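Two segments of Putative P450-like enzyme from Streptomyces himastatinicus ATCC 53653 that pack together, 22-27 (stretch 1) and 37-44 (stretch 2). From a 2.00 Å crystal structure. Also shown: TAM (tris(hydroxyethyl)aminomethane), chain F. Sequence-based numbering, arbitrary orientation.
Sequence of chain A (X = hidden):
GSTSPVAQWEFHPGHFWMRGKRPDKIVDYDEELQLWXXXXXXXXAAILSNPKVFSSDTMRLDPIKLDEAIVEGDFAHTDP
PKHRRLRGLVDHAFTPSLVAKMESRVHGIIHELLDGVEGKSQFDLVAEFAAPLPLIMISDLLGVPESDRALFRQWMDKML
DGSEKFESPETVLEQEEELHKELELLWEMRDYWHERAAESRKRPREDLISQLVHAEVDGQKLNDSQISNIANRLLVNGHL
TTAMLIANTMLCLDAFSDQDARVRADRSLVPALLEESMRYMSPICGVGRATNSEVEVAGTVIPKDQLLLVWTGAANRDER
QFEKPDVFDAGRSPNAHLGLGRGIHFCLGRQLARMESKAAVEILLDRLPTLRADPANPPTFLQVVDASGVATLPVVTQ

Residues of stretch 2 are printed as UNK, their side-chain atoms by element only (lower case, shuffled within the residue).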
ATOM      1  N   ARG A  22     -19.927  14.442  -0.576  1.00 40.03           N
ATOM      2  CA  ARG A  22     -18.925  15.390  -0.125  1.00 40.02           C
ATOM      3  C   ARG A  22     -18.867  15.310   1.398  1.00 41.99           C
ATOM      4  O   ARG A  22     -19.884  15.032   2.033  1.00 43.86           O
ATOM      5  CB  ARG A  22     -19.233  16.851  -0.552  1.00 52.16           C
ATOM      6  CG  ARG A  22     -19.083  17.144  -2.029  1.00 52.66           C
ATOM      7  CD  ARG A  22     -18.807  18.616  -2.257  1.00 55.13           C
ATOM      8  NE  ARG A  22     -19.886  19.518  -1.832  1.00 58.07           N
ATOM      9  CZ  ARG A  22     -20.144  20.689  -2.405  1.00 62.15           C
ATOM     10  NH1 ARG A  22     -19.423  21.094  -3.438  1.00 63.39           N
ATOM     11  NH2 ARG A  22     -21.130  21.457  -1.957  1.00 63.69           N
ATOM     12  N   PRO A  23     -17.672  15.534   1.984  1.00 40.99           N
ATOM     13  CA  PRO A  23     -17.562  15.653   3.438  1.00 40.59           C
ATOM     14  C   PRO A  23     -18.304  16.909   3.878  1.00 46.58           C
ATOM     15  O   PRO A  23     -18.257  17.884   3.144  1.00 45.72           O
ATOM     16  CB  PRO A  23     -16.071  15.826   3.671  1.00 38.28           C
ATOM     17  CG  PRO A  23     -15.515  16.327   2.379  1.00 37.75           C
ATOM     18  CD  PRO A  23     -16.423  15.879   1.280  1.00 39.28           C
ATOM     19  N   ASP A  24     -18.992  16.870   5.010  1.00 52.54           N
ATOM     20  CA  ASP A  24     -19.686  18.039   5.521  1.00 59.71           C
ATOM     21  C   ASP A  24     -18.699  19.076   6.050  1.00 56.64           C
ATOM     22  O   ASP A  24     -18.896  20.277   5.884  1.00 56.67           O
ATOM     23  CB  ASP A  24     -20.684  17.633   6.597  1.00 66.94           C
ATOM     24  CG  ASP A  24     -21.708  16.645   6.081  1.00 72.22           C
ATOM     25  OD1 ASP A  24     -21.969  16.648   4.851  1.00 75.28           O
ATOM     26  OD2 ASP A  24     -22.249  15.869   6.902  1.00 75.75           O
ATOM     27  N   LYS A  25     -17.636  18.596   6.692  1.00 52.60           N
ATOM     28  CA  LYS A  25     -16.561  19.471   7.155  1.00 49.64           C
ATOM     29  C   LYS A  25     -15.236  18.891   6.649  1.00 45.80           C
ATOM     30  O   LYS A  25     -15.061  17.676   6.554  1.00 42.26           O
ATOM     31  CB  LYS A  25     -16.492  19.591   8.695  1.00 49.03           C
ATOM     32  CG  LYS A  25     -17.685  19.076   9.548  1.00 64.17           C
ATOM     33  CD  LYS A  25     -19.084  19.591   9.188  1.00 66.27           C
ATOM     34  CE  LYS A  25     -20.149  18.762   9.924  1.00 65.99           C
ATOM     35  NZ  LYS A  25     -21.534  18.960   9.419  1.00 67.94           N
ATOM     36  N   ILE A  26     -14.309  19.775   6.326  1.00 45.62           N
ATOM     37  CA  ILE A  26     -13.019  19.360   5.830  1.00 41.76           C
ATOM     38  C   ILE A  26     -12.317  18.597   6.943  1.00 39.01           C
ATOM     39  O   ILE A  26     -11.658  17.597   6.677  1.00 34.15           O
ATOM     40  CB  ILE A  26     -12.168  20.579   5.387  1.00 39.54           C
ATOM     41  CG1 ILE A  26     -12.883  21.372   4.278  1.00 40.79           C
ATOM     42  CG2 ILE A  26     -10.780  20.143   4.948  1.00 37.86           C
ATOM     43  CD1 ILE A  26     -12.440  22.858   4.185  1.00 46.36           C
ATOM     44  N   VAL A  27     -12.489  19.082   8.180  1.00 38.03           N
ATOM     45  CA  VAL A  27     -11.925  18.465   9.386  1.00 38.17           C
ATOM     46  C   VAL A  27     -12.987  18.145  10.428  1.00 38.74           C
ATOM     47  O   VAL A  27     -13.843  18.977  10.710  1.00 38.73           O
ATOM     48  CB  VAL A  27     -10.873  19.384  10.070  1.00 46.21           C
ATOM     49  CG1 VAL A  27     -10.327  18.736  11.333  1.00 44.73           C
ATOM     50  CG2 VAL A  27      -9.747  19.748   9.128  1.00 42.27           C
ATOM     51  N   UNK A  37     -10.080  13.659  11.749  1.00 33.24           N
ATOM     52  CA  UNK A  37     -10.177  13.335  10.323  1.00 31.60           C
ATOM     53  C   UNK A  37      -9.968  14.556   9.425  1.00 30.92           C
ATOM     54  O   UNK A  37     -10.572  15.591   9.675  1.00 32.84           O
ATOM     55  o   UNK A  37     -11.124  10.417  10.443  1.00 32.75           O
ATOM     56  n   UNK A  37     -12.809  11.331  11.577  1.00 30.73           N
ATOM     57  c   UNK A  37     -11.559  12.716   9.997  1.00 33.37           C
ATOM     58  c   UNK A  37     -11.815  11.384  10.704  1.00 31.71           C
ATOM     59  N   UNK A  38      -9.140  14.440   8.384  1.00 32.87           N
ATOM     60  CA  UNK A  38      -8.988  15.489   7.342  1.00 30.17           C
ATOM     61  C   UNK A  38      -9.392  14.931   5.970  1.00 29.58           C
ATOM     62  O   UNK A  38      -8.857  13.885   5.556  1.00 28.18           O
ATOM     63  c   UNK A  38      -7.375  17.132   6.204  1.00 37.88           C
ATOM     64  c   UNK A  38      -7.516  15.995   7.232  1.00 36.99           C
ATOM     65  c   UNK A  38      -7.024  16.460   8.545  1.00 38.74           C
ATOM     66  N   UNK A  39     -10.281  15.602   5.245  1.00 30.73           N
ATOM     67  CA  UNK A  39     -10.758  15.087   3.946  1.00 30.40           C
ATOM     68  C   UNK A  39     -10.404  15.997   2.717  1.00 37.02           C
ATOM     69  O   UNK A  39     -10.579  15.584   1.551  1.00 30.87           O
ATOM     70  c   UNK A  39     -13.641  14.651   6.044  1.00 32.44           C
ATOM     71  o   UNK A  39     -14.290  11.872   8.307  1.00 36.17           O
ATOM     72  c   UNK A  39     -12.476  12.733   5.281  1.00 31.53           C
ATOM     73  c   UNK A  39     -12.970  12.007   6.346  1.00 31.45           C
ATOM     74  c   UNK A  39     -12.791  14.083   5.129  1.00 32.62           C
ATOM     75  c   UNK A  39     -13.795  12.600   7.250  1.00 33.62           C
ATOM     76  c   UNK A  39     -12.269  14.893   3.971  1.00 33.10           C
ATOM     77  c   UNK A  39     -14.143  13.925   7.106  1.00 34.77           C
ATOM     78  N   UNK A  40      -9.881  17.195   2.961  1.00 32.24           N
ATOM     79  CA  UNK A  40      -9.657  18.133   1.870  1.00 36.99           C
ATOM     80  C   UNK A  40      -8.317  17.887   1.207  1.00 36.64           C
ATOM     81  O   UNK A  40      -7.391  17.338   1.845  1.00 36.24           O
ATOM     82  N   UNK A  41      -8.220  18.180  -0.087  1.00 35.38           N
ATOM     83  CA  UNK A  41      -6.940  17.916  -0.782  1.00 34.97           C
ATOM     84  C   UNK A  41      -5.847  18.926  -0.376  1.00 35.08           C
ATOM     85  O   UNK A  41      -4.762  18.499   0.043  1.00 34.36           O
ATOM     86  c   UNK A  41      -5.857  17.633  -3.129  1.00 35.54           C
ATOM     87  c   UNK A  41      -3.531  17.293  -4.643  1.00 36.55           C
ATOM     88  c   UNK A  41      -5.041  18.706  -3.455  1.00 36.92           C
ATOM     89  c   UNK A  41      -4.301  16.186  -4.369  1.00 30.64           C
ATOM     90  c   UNK A  41      -3.896  18.544  -4.200  1.00 37.70           C
ATOM     91  c   UNK A  41      -7.122  17.857  -2.310  1.00 32.71           C
ATOM     92  o   UNK A  41      -2.382  17.209  -5.382  1.00 38.27           O
ATOM     93  c   UNK A  41      -5.467  16.346  -3.591  1.00 37.00           C
ATOM     94  N   UNK A  42      -6.108  20.246  -0.478  1.00 35.16           N
ATOM     95  CA  UNK A  42      -4.999  21.148  -0.139  1.00 36.14           C
ATOM     96  C   UNK A  42      -4.520  20.990   1.312  1.00 35.46           C
ATOM     97  O   UNK A  42      -3.344  21.170   1.586  1.00 35.86           O
ATOM     98  c   UNK A  42      -7.051  22.395  -0.301  1.00 38.73           C
ATOM     99  c   UNK A  42      -5.596  22.581  -0.373  1.00 38.73           C
ATOM    100  c   UNK A  42      -7.345  20.975  -0.787  1.00 36.76           C
ATOM    101  N   UNK A  43      -5.427  20.680   2.225  1.00 35.05           N
ATOM    102  CA  UNK A  43      -5.081  20.496   3.632  1.00 36.48           C
ATOM    103  C   UNK A  43      -4.244  19.214   3.826  1.00 36.15           C
ATOM    104  O   UNK A  43      -3.244  19.212   4.543  1.00 32.43           O
ATOM    105  o   UNK A  43      -8.235  20.744   2.601  1.00 42.51           O
ATOM    106  c   UNK A  43      -7.183  21.766   4.491  1.00 46.53           C
ATOM    107  c   UNK A  43      -6.343  20.449   4.511  1.00 34.81           C
ATOM    108  c   UNK A  43      -8.115  21.805   3.271  1.00 44.95           C
ATOM    109  o   UNK A  43      -8.728  22.861   2.996  1.00 45.11           O
ATOM    110  N   UNK A  44      -4.684  18.129   3.201  1.00 35.49           N
ATOM    111  CA  UNK A  44      -3.969  16.846   3.282  1.00 33.83           C
ATOM    112  C   UNK A  44      -2.543  16.949   2.759  1.00 34.91           C
ATOM    113  O   UNK A  44      -1.585  16.509   3.407  1.00 35.23           O
ATOM    114  o   UNK A  44      -5.964  15.427   3.046  1.00 34.52           O
ATOM    115  c   UNK A  44      -4.713  15.769   2.470  1.00 33.23           C
TER
HETATM  116  C   TAM F 402     -14.486   7.788   9.503  1.00 34.58           C
HETATM  117  C1  TAM F 402     -15.526   8.970   9.659  1.00 48.37           C
HETATM  118  C2  TAM F 402     -15.150   6.497   8.993  1.00 36.79           C
HETATM  119  C3  TAM F 402     -13.345   8.222   8.539  1.00 56.31           C
HETATM  120  C4  TAM F 402     -16.770   8.769   8.788  1.00 49.57           C
HETATM  121  C5  TAM F 402     -14.082   5.419   8.889  1.00 37.06           C
HETATM  122  C6  TAM F 402     -13.827   8.811   7.194  1.00 47.28           C
HETATM  123  N   TAM F 402     -13.864   7.499  10.791  1.00 35.01           N
HETATM  124  O4  TAM F 402     -17.790   8.122   9.526  1.00 51.33           O
HETATM  125  O5  TAM F 402     -13.164   5.626   9.978  1.00 38.90           O
HETATM  126  O6  TAM F 402     -14.407   7.781   6.421  1.00 47.58           O

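Position 37 carries four side-chain atoms: two carbons, the second bearing one oxygen and one nitrogen. This planar amide end leads away from stretch 1, and it is the backbone that makes the contact, with the O atom of position 37 lying 3.2 Å from CA of Val 27 in a CA-H...O contact. Two carbons ending in an amide define Asn 37.

At position 38 there are three carbons, one bonded to CA and carrying the other two. A methyl of this fork lies 4.3 Å from CG2 of Val 27. Branching at CB with no further atoms identifies Val 38. It pairs with Val 27 in an antiparallel, non-hydrogen-bonded bridge, CA to CA 4.7 Å, which places both side chains on the same face of the sheet.

Position 39 has one carbon leading to a six-carbon ring that bears an oxygen. Its CB points toward stretch 1, and one ring carbon packs 3.6 Å from CB of Pro 23, while O of Lys 25 approaches the ring edge, 3.4 Å from that same carbon. The hydroxyl-bearing ring identifies Tyr 39, and the carbon in question is CD2.

Position 40 has no side-chain atoms. Its N is 3.7 Å from CG2 of Ile 26; an ideal CB would sit 2.8 Å from that same methyl, too close to be accommodated. The residue is therefore Gly 40, at the N-cap of the following helix.

Position 41 again shows one carbon and a six-carbon ring with an oxygen, but its CB points away from stretch 1 and it makes no contact there. This is Tyr 41.

At position 42, three carbons close a ring onto the backbone N and stay clear of stretch 1. Such a ring is the signature of Pro 42.

Position 43 has three carbons in a chain, the third carrying two oxygens. Its CB points toward stretch 1, and one of the carboxylate oxygens lies 3.5 Å from CG2 of Ile 26. This is Glu 43, and the oxygen is OE1.

Position 44 has one carbon and one oxygen, out of reach of stretch 1. The residue is Ser 44, whose OG donates to O of Gly 40 at 2.7 Å, within the first turn of the helix.

The contact buries 339 Å² and is held by one direct hydrogen bond, from N of Tyr 39 to O of Ile 26 (2.8 Å). Around it, the valine bridge aligns the backbones, the Tyr 39 ring packs against Pro 23, and the Ile 26 side chain lies beside Gly 40 and Glu 43.

Stretch 2, residues 37-44: NVYGYPES
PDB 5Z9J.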